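Local coordinates for uncharacterized protein MJ0690 (Methanocaldococcus jannaschii, PDB 3K32) that is of unknown function but is a predicted subunit of a tRNA methyltransferase, with an alpha/beta fold of the HUP class, at residues I38-A49 against K164-H175. Residues are numbered along the deposited sequence; the frame is centred on the assembly and turned at random.
Sequences INFGVIPSYKLA and KLSSDYEAEIRH
In this HUP-clan alpha/beta fold, the loop between strand 32-39 and helix 47-56 wraps the carboxylate of E172, from helix 169-180. E172 OE1 accepts from F40 N at 2.7 Å through its syn lone pair, while OE2 takes I43 N at 3.0 Å through its anti lone pair and V42 N more weakly. The N39 amide is nearly parallel to the carboxylate, their planes 14° apart, but displaced from its plane; N39 ND2 donates to I43 O at 2.9 Å, and OD1 closes an Asx turn with G41 N. Exchanging E172 for an alanine would probably leave the F40 and I43 amides without their acceptor and let the loop shift. I43 CG2 sits over the H175 ring face, 3.5 Å from the centroid and 6° off its normal, a CH-pi contact. Just before helix 169-180, S167 OG donates to S45 O at 2.7 Å, in the carbonyl plane, and receives A49 N at 3.0 Å; with OG anti to its carbonyl carbon (chi1 -75°), it bridges loop and helix 47-56. One water links S45 O, L48 N and L165 O. The F40 edge meets Y169 CD1, and both rings pack on V90 of helix 84-98, with F40 touching helix 68-80.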
loop_
_atom_site.group_PDB
_atom_site.type_symbol
_atom_site.label_atom_id
_atom_site.label_comp_id
_atom_site.label_asym_id
_atom_site.label_seq_id
_atom_site.Cartn_x
_atom_site.Cartn_y
_atom_site.Cartn_z
ATOM N N ILE B 38 -6.580 -20.201 -4.711
ATOM C CA ILE B 38 -7.600 -21.053 -4.137
ATOM C C ILE B 38 -8.387 -21.772 -5.218
ATOM O O ILE B 38 -8.699 -21.189 -6.259
ATOM C CB ILE B 38 -8.601 -20.243 -3.296
ATOM C CG1 ILE B 38 -7.899 -19.587 -2.104
ATOM C CG2 ILE B 38 -9.782 -21.112 -2.856
ATOM C CD1 ILE B 38 -6.850 -20.458 -1.458
ATOM N N ASN B 39 -8.692 -23.043 -4.958
ATOM C CA ASN B 39 -9.692 -23.798 -5.719
ATOM C C ASN B 39 -10.711 -24.477 -4.798
ATOM O O ASN B 39 -10.372 -24.948 -3.709
ATOM C CB ASN B 39 -9.039 -24.846 -6.625
ATOM C CG ASN B 39 -10.023 -25.440 -7.595
ATOM O OD1 ASN B 39 -10.353 -26.625 -7.525
ATOM N ND2 ASN B 39 -10.550 -24.597 -8.481
ATOM N N PHE B 40 -11.964 -24.541 -5.225
ATOM C CA PHE B 40 -13.000 -25.096 -4.355
ATOM C C PHE B 40 -13.565 -26.399 -4.899
ATOM O O PHE B 40 -14.602 -26.862 -4.427
ATOM C CB PHE B 40 -14.149 -24.106 -4.158
ATOM C CG PHE B 40 -13.764 -22.834 -3.460
ATOM C CD1 PHE B 40 -13.465 -21.690 -4.193
ATOM C CD2 PHE B 40 -13.738 -22.766 -2.072
ATOM C CE1 PHE B 40 -13.126 -20.493 -3.556
ATOM C CE2 PHE B 40 -13.409 -21.563 -1.415
ATOM C CZ PHE B 40 -13.100 -20.427 -2.162
ATOM N N GLY B 41 -12.895 -26.969 -5.902
ATOM C CA GLY B 41 -13.303 -28.232 -6.495
ATOM C C GLY B 41 -14.484 -28.174 -7.455
ATOM O O GLY B 41 -14.936 -29.207 -7.944
ATOM N N VAL B 42 -14.988 -26.972 -7.721
ATOM C CA VAL B 42 -16.073 -26.770 -8.670
ATOM C C VAL B 42 -15.555 -26.908 -10.103
ATOM O O VAL B 42 -15.898 -27.865 -10.801
ATOM C CB VAL B 42 -16.747 -25.383 -8.485
ATOM C CG1 VAL B 42 -17.753 -25.129 -9.583
ATOM C CG2 VAL B 42 -17.430 -25.294 -7.129
ATOM N N ILE B 43 -14.734 -25.947 -10.532
ATOM C CA ILE B 43 -14.071 -26.003 -11.842
ATOM C C ILE B 43 -12.602 -25.540 -11.781
ATOM O O ILE B 43 -12.196 -24.823 -10.862
ATOM C CB ILE B 43 -14.846 -25.207 -12.939
ATOM C CG1 ILE B 43 -14.974 -23.720 -12.573
ATOM C CG2 ILE B 43 -16.224 -25.805 -13.180
ATOM C CD1 ILE B 43 -15.711 -22.871 -13.648
ATOM N N PRO B 44 -11.795 -25.962 -12.763
ATOM C CA PRO B 44 -10.363 -25.635 -12.762
ATOM C C PRO B 44 -10.062 -24.193 -13.193
ATOM O O PRO B 44 -9.189 -23.959 -14.024
ATOM C CB PRO B 44 -9.784 -26.637 -13.767
ATOM C CG PRO B 44 -10.912 -26.907 -14.697
ATOM C CD PRO B 44 -12.145 -26.911 -13.836
ATOM N N SER B 45 -10.761 -23.234 -12.600
ATOM C CA SER B 45 -10.608 -21.838 -12.976
ATOM C C SER B 45 -9.210 -21.260 -12.685
ATOM O O SER B 45 -8.942 -20.100 -13.008
ATOM C CB SER B 45 -11.698 -20.982 -12.308
ATOM O OG SER B 45 -11.533 -20.917 -10.894
ATOM N N TYR B 46 -8.323 -22.056 -12.097
ATOM C CA TYR B 46 -6.998 -21.561 -11.732
ATOM C C TYR B 46 -6.006 -21.610 -12.889
ATOM O O TYR B 46 -4.874 -21.158 -12.763
ATOM C CB TYR B 46 -6.432 -22.382 -10.582
ATOM C CG TYR B 46 -6.419 -23.846 -10.898
ATOM C CD1 TYR B 46 -5.324 -24.430 -11.526
ATOM C CD2 TYR B 46 -7.516 -24.643 -10.606
ATOM C CE1 TYR B 46 -5.310 -25.770 -11.832
ATOM C CE2 TYR B 46 -7.514 -25.987 -10.909
ATOM C CZ TYR B 46 -6.409 -26.545 -11.525
ATOM O OH TYR B 46 -6.408 -27.881 -11.823
ATOM N N LYS B 47 -6.418 -22.173 -14.013
ATOM C CA LYS B 47 -5.483 -22.355 -15.115
ATOM C C LYS B 47 -4.752 -21.048 -15.500
ATOM O O LYS B 47 -3.541 -21.045 -15.712
ATOM C CB LYS B 47 -6.179 -23.044 -16.300
ATOM C CG LYS B 47 -6.216 -22.248 -17.585
ATOM C CD LYS B 47 -5.079 -22.652 -18.513
ATOM C CE LYS B 47 -5.172 -24.122 -18.920
ATOM N NZ LYS B 47 -3.992 -24.570 -19.716
ATOM N N LEU B 48 -5.480 -19.940 -15.549
ATOM C CA LEU B 48 -4.896 -18.655 -15.935
ATOM C C LEU B 48 -3.738 -18.235 -15.010
ATOM O O LEU B 48 -2.638 -17.895 -15.460
ATOM C CB LEU B 48 -5.988 -17.576 -15.956
ATOM C CG LEU B 48 -5.730 -16.214 -16.629
ATOM C CD1 LEU B 48 -5.537 -15.100 -15.597
ATOM C CD2 LEU B 48 -4.564 -16.266 -17.612
ATOM N N ALA B 49 -4.001 -18.260 -13.711
ATOM C CA ALA B 49 -3.010 -17.873 -12.730
ATOM C C ALA B 49 -1.729 -18.697 -12.900
ATOM O O ALA B 49 -0.620 -18.180 -12.730
ATOM C CB ALA B 49 -3.577 -18.028 -11.334
ATOM N N LYS B 164 -11.830 -17.052 -21.775
ATOM C CA LYS B 164 -10.942 -17.519 -20.725
ATOM C C LYS B 164 -11.583 -17.252 -19.377
ATOM O O LYS B 164 -12.328 -16.286 -19.207
ATOM C CB LYS B 164 -9.585 -16.812 -20.801
ATOM C CG LYS B 164 -8.386 -17.736 -20.633
ATOM C CD LYS B 164 -8.330 -18.352 -19.246
ATOM C CE LYS B 164 -7.395 -19.556 -19.225
ATOM N NZ LYS B 164 -5.983 -19.221 -19.596
ATOM N N LEU B 165 -11.286 -18.126 -18.424
ATOM C CA LEU B 165 -11.809 -18.031 -17.074
ATOM C C LEU B 165 -10.783 -17.324 -16.191
ATOM O O LEU B 165 -9.627 -17.754 -16.106
ATOM C CB LEU B 165 -12.082 -19.438 -16.521
ATOM C CG LEU B 165 -13.171 -20.372 -17.083
ATOM C CD1 LEU B 165 -14.489 -20.209 -16.325
ATOM C CD2 LEU B 165 -13.379 -20.241 -18.603
ATOM N N SER B 166 -11.196 -16.236 -15.544
ATOM C CA SER B 166 -10.329 -15.549 -14.588
ATOM C C SER B 166 -10.073 -16.460 -13.383
ATOM O O SER B 166 -10.816 -17.416 -13.158
ATOM C CB SER B 166 -10.946 -14.224 -14.149
ATOM O OG SER B 166 -10.039 -13.500 -13.345
ATOM N N SER B 167 -9.019 -16.181 -12.617
ATOM C CA SER B 167 -8.604 -17.113 -11.566
ATOM C C SER B 167 -8.929 -16.663 -10.142
ATOM O O SER B 167 -8.372 -17.190 -9.183
ATOM C CB SER B 167 -7.116 -17.488 -11.689
ATOM O OG SER B 167 -6.874 -18.401 -12.750
ATOM N N ASP B 168 -9.831 -15.697 -9.999
ATOM C CA ASP B 168 -10.361 -15.367 -8.677
ATOM C C ASP B 168 -11.656 -16.143 -8.399
ATOM O O ASP B 168 -12.132 -16.900 -9.252
ATOM C CB ASP B 168 -10.604 -13.866 -8.564
ATOM C CG ASP B 168 -11.238 -13.297 -9.813
ATOM O OD1 ASP B 168 -12.470 -13.465 -9.989
ATOM O OD2 ASP B 168 -10.496 -12.707 -10.630
ATOM N N TYR B 169 -12.222 -15.929 -7.216
ATOM C CA TYR B 169 -13.404 -16.653 -6.744
ATOM C C TYR B 169 -14.607 -16.603 -7.696
ATOM O O TYR B 169 -15.409 -17.543 -7.770
ATOM C CB TYR B 169 -13.841 -16.104 -5.392
ATOM C CG TYR B 169 -12.718 -15.853 -4.429
ATOM C CD1 TYR B 169 -11.770 -16.832 -4.146
ATOM C CD2 TYR B 169 -12.618 -14.641 -3.776
ATOM C CE1 TYR B 169 -10.748 -16.589 -3.237
ATOM C CE2 TYR B 169 -11.613 -14.392 -2.864
ATOM C CZ TYR B 169 -10.683 -15.353 -2.600
ATOM O OH TYR B 169 -9.689 -15.056 -1.704
ATOM N N GLU B 170 -14.729 -15.486 -8.399
ATOM C CA GLU B 170 -15.803 -15.276 -9.354
ATOM C C GLU B 170 -16.213 -16.541 -10.136
ATOM O O GLU B 170 -17.298 -17.075 -9.935
ATOM C CB GLU B 170 -15.396 -14.156 -10.308
ATOM C CG GLU B 170 -16.485 -13.148 -10.572
ATOM C CD GLU B 170 -15.942 -11.760 -10.861
ATOM O OE1 GLU B 170 -15.714 -10.990 -9.893
ATOM O OE2 GLU B 170 -15.755 -11.438 -12.056
ATOM N N ALA B 171 -15.339 -17.015 -11.018
ATOM C CA ALA B 171 -15.668 -18.122 -11.910
ATOM C C ALA B 171 -16.340 -19.280 -11.187
ATOM O O ALA B 171 -17.388 -19.766 -11.626
ATOM C CB ALA B 171 -14.432 -18.599 -12.640
ATOM N N GLU B 172 -15.732 -19.721 -10.085
ATOM C CA GLU B 172 -16.263 -20.859 -9.331
ATOM C C GLU B 172 -17.612 -20.517 -8.709
ATOM O O GLU B 172 -18.482 -21.381 -8.578
ATOM C CB GLU B 172 -15.266 -21.396 -8.281
ATOM C CG GLU B 172 -14.037 -22.074 -8.906
ATOM C CD GLU B 172 -13.350 -23.110 -8.008
ATOM O OE1 GLU B 172 -12.617 -22.718 -7.069
ATOM O OE2 GLU B 172 -13.516 -24.322 -8.270
ATOM N N ILE B 173 -17.790 -19.253 -8.340
ATOM C CA ILE B 173 -19.067 -18.815 -7.807
ATOM C C ILE B 173 -20.080 -18.771 -8.943
ATOM O O ILE B 173 -21.185 -19.306 -8.839
ATOM C CB ILE B 173 -18.950 -17.441 -7.157
ATOM C CG1 ILE B 173 -17.897 -17.488 -6.043
ATOM C CG2 ILE B 173 -20.314 -16.972 -6.634
ATOM C CD1 ILE B 173 -17.808 -16.230 -5.218
ATOM N N ARG B 174 -19.669 -18.138 -10.036
ATOM C CA ARG B 174 -20.477 -18.028 -11.231
ATOM C C ARG B 174 -21.014 -19.406 -11.604
ATOM O O ARG B 174 -22.200 -19.568 -11.906
ATOM C CB ARG B 174 -19.624 -17.458 -12.365
ATOM C CG ARG B 174 -20.336 -16.467 -13.269
ATOM C CD ARG B 174 -19.331 -15.602 -14.026
ATOM N NE ARG B 174 -19.448 -15.759 -15.477
ATOM C CZ ARG B 174 -18.932 -14.915 -16.370
ATOM N NH1 ARG B 174 -18.264 -13.841 -15.965
ATOM N NH2 ARG B 174 -19.089 -15.139 -17.670
ATOM N N HIS B 175 -20.139 -20.402 -11.561
ATOM C CA HIS B 175 -20.511 -21.737 -11.988
ATOM C C HIS B 175 -21.635 -22.330 -11.150
ATOM O O HIS B 175 -22.593 -22.895 -11.684
ATOM C CB HIS B 175 -19.308 -22.660 -11.952
ATOM C CG HIS B 175 -19.469 -23.874 -12.808
ATOM N ND1 HIS B 175 -19.881 -25.090 -12.303
ATOM C CD2 HIS B 175 -19.294 -24.054 -14.135
ATOM C CE1 HIS B 175 -19.941 -25.971 -13.284
ATOM N NE2 HIS B 175 -19.589 -25.370 -14.407
HETATM O O HOH W 1 -9.744 -18.421 -7.144
HETATM O O HOH W 2 -8.377 -19.988 -15.547
#